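Local coordinates for dual specificity protein phosphatase 12 (Homo sapiens, PDB 4KI9) that removes phosphate from phosphotyrosine, phosphoserine and phosphothreonine residues of proteins through its dual-specificity catalytic domain, at residues M105-P111 / Y139-E145. The protein carries 2 engineered substitutions. Sequence-based numbering, arbitrary orientation.
Sequences MKTDQLP and YQAMGYE
Y144 packs against M105, Q109 and P111, at the C-terminal end of helix 95-108 and the turn that follows it; it belongs to the Schellman motif that closes helix 130-141, where G143 has positive phi and Y144 N bonds back to Y139 O. The contact thus joins two helix ends of the dual-specificity phosphatase domain, away from the substrate site. M105, bent at chi3 (63°), makes the apolar contacts, bringing CE to the edge of the Y144 ring, 3.8 Å from CE1, and to the edge of the Y139 ring as well. Polar atoms also meet the Y144 ring: M105 O lies over one face, as does Q109 CA, while Q109 OE1 is 3.6 Å from CD2, amide and ring planes 75° apart. Y144 OH reaches the L110-P111 peptide, 3.1 Å from P111 N, which has no hydrogen to give. Were Y144 an alanine, M105 O and the turn at Q109 to P111 would probably lose their cover and a gap would open between the helix ends. Among polar side chains, Q140 accepts a hydrogen bond from F112 N, its OE1 lying 3.3 Å from P111 CA. K106 runs extended past Y139 OH; its NZ forms a salt bridge with D69 OD2, which also hydrogen-bonds Y139 OH, and its CE passes 3.2 Å from Y144 O.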
loop_
_atom_site.group_PDB
_atom_site.type_symbol
_atom_site.label_atom_id
_atom_site.label_comp_id
_atom_site.label_asym_id
_atom_site.label_seq_id
_atom_site.Cartn_x
_atom_site.Cartn_y
_atom_site.Cartn_z
ATOM N N MET A 105 -9.231 -2.000 2.615
ATOM C CA MET A 105 -10.199 -1.115 3.255
ATOM C C MET A 105 -11.134 -0.441 2.247
ATOM O O MET A 105 -12.355 -0.482 2.391
ATOM C CB MET A 105 -9.481 -0.037 4.086
ATOM C CG MET A 105 -8.790 -0.561 5.346
ATOM S SD MET A 105 -7.762 0.685 6.133
ATOM C CE MET A 105 -8.996 1.905 6.581
ATOM N N LYS A 106 -10.566 0.197 1.234
ATOM C CA LYS A 106 -11.376 0.974 0.300
ATOM C C LYS A 106 -12.226 0.104 -0.619
ATOM O O LYS A 106 -13.415 0.376 -0.797
ATOM C CB LYS A 106 -10.504 1.946 -0.504
ATOM C CG LYS A 106 -11.312 2.933 -1.328
ATOM C CD LYS A 106 -10.438 3.998 -1.983
ATOM C CE LYS A 106 -11.313 5.126 -2.515
ATOM N NZ LYS A 106 -10.540 6.335 -2.902
ATOM N N THR A 107 -11.642 -0.946 -1.193
ATOM C CA THR A 107 -12.401 -1.804 -2.111
ATOM C C THR A 107 -13.548 -2.539 -1.411
ATOM O O THR A 107 -14.668 -2.593 -1.924
ATOM C CB THR A 107 -11.518 -2.818 -2.869
ATOM O OG1 THR A 107 -10.744 -3.592 -1.943
ATOM C CG2 THR A 107 -10.586 -2.101 -3.832
ATOM N N ASP A 108 -13.269 -3.078 -0.230
ATOM C CA ASP A 108 -14.262 -3.835 0.514
ATOM C C ASP A 108 -15.080 -2.989 1.494
ATOM O O ASP A 108 -15.998 -3.509 2.138
ATOM C CB ASP A 108 -13.591 -4.970 1.293
ATOM C CG ASP A 108 -12.925 -5.986 0.396
ATOM O OD1 ASP A 108 -12.103 -6.773 0.905
ATOM O OD2 ASP A 108 -13.209 -5.995 -0.817
ATOM N N GLN A 109 -14.754 -1.703 1.613
ATOM C CA GLN A 109 -15.382 -0.839 2.610
ATOM C C GLN A 109 -15.272 -1.506 3.972
ATOM O O GLN A 109 -16.275 -1.718 4.652
ATOM C CB GLN A 109 -16.854 -0.577 2.272
ATOM C CG GLN A 109 -17.081 -0.063 0.865
ATOM C CD GLN A 109 -17.582 1.364 0.838
ATOM O OE1 GLN A 109 -17.063 2.233 1.537
ATOM N NE2 GLN A 109 -18.595 1.615 0.021
ATOM N N LEU A 110 -14.051 -1.872 4.345
ATOM C CA LEU A 110 -13.790 -2.633 5.569
ATOM C C LEU A 110 -13.046 -1.749 6.555
ATOM O O LEU A 110 -12.086 -1.084 6.173
ATOM C CB LEU A 110 -12.859 -3.797 5.250
ATOM C CG LEU A 110 -13.277 -5.252 5.120
ATOM C CD1 LEU A 110 -12.015 -6.095 5.021
ATOM C CD2 LEU A 110 -14.123 -5.698 6.300
ATOM N N PRO A 111 -13.459 -1.754 7.834
ATOM C CA PRO A 111 -12.703 -1.002 8.841
ATOM C C PRO A 111 -11.235 -1.427 8.937
ATOM O O PRO A 111 -10.896 -2.576 8.641
ATOM C CB PRO A 111 -13.434 -1.339 10.151
ATOM C CG PRO A 111 -14.826 -1.621 9.728
ATOM C CD PRO A 111 -14.724 -2.290 8.376
ATOM N N TYR A 139 -8.091 7.590 7.436
ATOM C CA TYR A 139 -8.622 7.184 6.134
ATOM C C TYR A 139 -10.040 6.610 6.256
ATOM O O TYR A 139 -10.935 7.020 5.530
ATOM C CB TYR A 139 -7.683 6.145 5.520
ATOM C CG TYR A 139 -7.810 5.890 4.021
ATOM C CD1 TYR A 139 -7.762 6.937 3.101
ATOM C CD2 TYR A 139 -7.892 4.588 3.534
ATOM C CE1 TYR A 139 -7.828 6.695 1.728
ATOM C CE2 TYR A 139 -7.966 4.332 2.162
ATOM C CZ TYR A 139 -7.920 5.386 1.270
ATOM O OH TYR A 139 -7.983 5.141 -0.081
ATOM N N GLN A 140 -10.238 5.669 7.175
ATOM C CA GLN A 140 -11.570 5.129 7.463
ATOM C C GLN A 140 -12.523 6.238 7.937
ATOM O O GLN A 140 -13.636 6.392 7.418
ATOM C CB GLN A 140 -11.477 4.027 8.529
ATOM C CG GLN A 140 -12.829 3.465 8.995
ATOM C CD GLN A 140 -12.676 2.406 10.076
ATOM O OE1 GLN A 140 -11.609 1.806 10.224
ATOM N NE2 GLN A 140 -13.745 2.173 10.839
ATOM N N ALA A 141 -12.078 7.016 8.917
ATOM C CA ALA A 141 -12.906 8.088 9.464
ATOM C C ALA A 141 -13.345 9.085 8.388
ATOM O O ALA A 141 -14.406 9.687 8.500
ATOM C CB ALA A 141 -12.176 8.808 10.604
ATOM N N MET A 142 -12.535 9.250 7.344
ATOM C CA MET A 142 -12.896 10.120 6.218
ATOM C C MET A 142 -13.792 9.430 5.173
ATOM O O MET A 142 -14.192 10.037 4.181
ATOM C CB MET A 142 -11.635 10.685 5.544
ATOM C CG MET A 142 -10.880 11.745 6.369
ATOM S SD MET A 142 -9.469 12.479 5.472
ATOM C CE MET A 142 -8.352 11.082 5.440
ATOM N N GLY A 143 -14.110 8.163 5.389
ATOM C CA GLY A 143 -14.961 7.451 4.454
ATOM C C GLY A 143 -14.171 6.684 3.416
ATOM O O GLY A 143 -14.644 6.476 2.296
ATOM N N TYR A 144 -12.976 6.240 3.800
ATOM C CA TYR A 144 -12.059 5.520 2.907
ATOM C C TYR A 144 -11.704 6.376 1.708
ATOM O O TYR A 144 -11.736 5.918 0.569
ATOM C CB TYR A 144 -12.646 4.171 2.463
ATOM C CG TYR A 144 -13.134 3.329 3.612
ATOM C CD1 TYR A 144 -12.240 2.732 4.480
ATOM C CD2 TYR A 144 -14.498 3.133 3.836
ATOM C CE1 TYR A 144 -12.690 1.962 5.550
ATOM C CE2 TYR A 144 -14.954 2.375 4.898
ATOM C CZ TYR A 144 -14.047 1.788 5.750
ATOM O OH TYR A 144 -14.487 1.025 6.808
ATOM N N GLU A 145 -11.369 7.627 1.984
ATOM C CA GLU A 145 -11.008 8.605 0.967
ATOM C C GLU A 145 -10.011 9.560 1.590
ATOM O O GLU A 145 -9.981 9.694 2.810
ATOM C CB GLU A 145 -12.232 9.419 0.581
ATOM C CG GLU A 145 -12.742 9.150 -0.806
ATOM C CD GLU A 145 -13.832 10.125 -1.198
ATOM O OE1 GLU A 145 -14.159 10.997 -0.359
ATOM O OE2 GLU A 145 -14.351 10.019 -2.333
#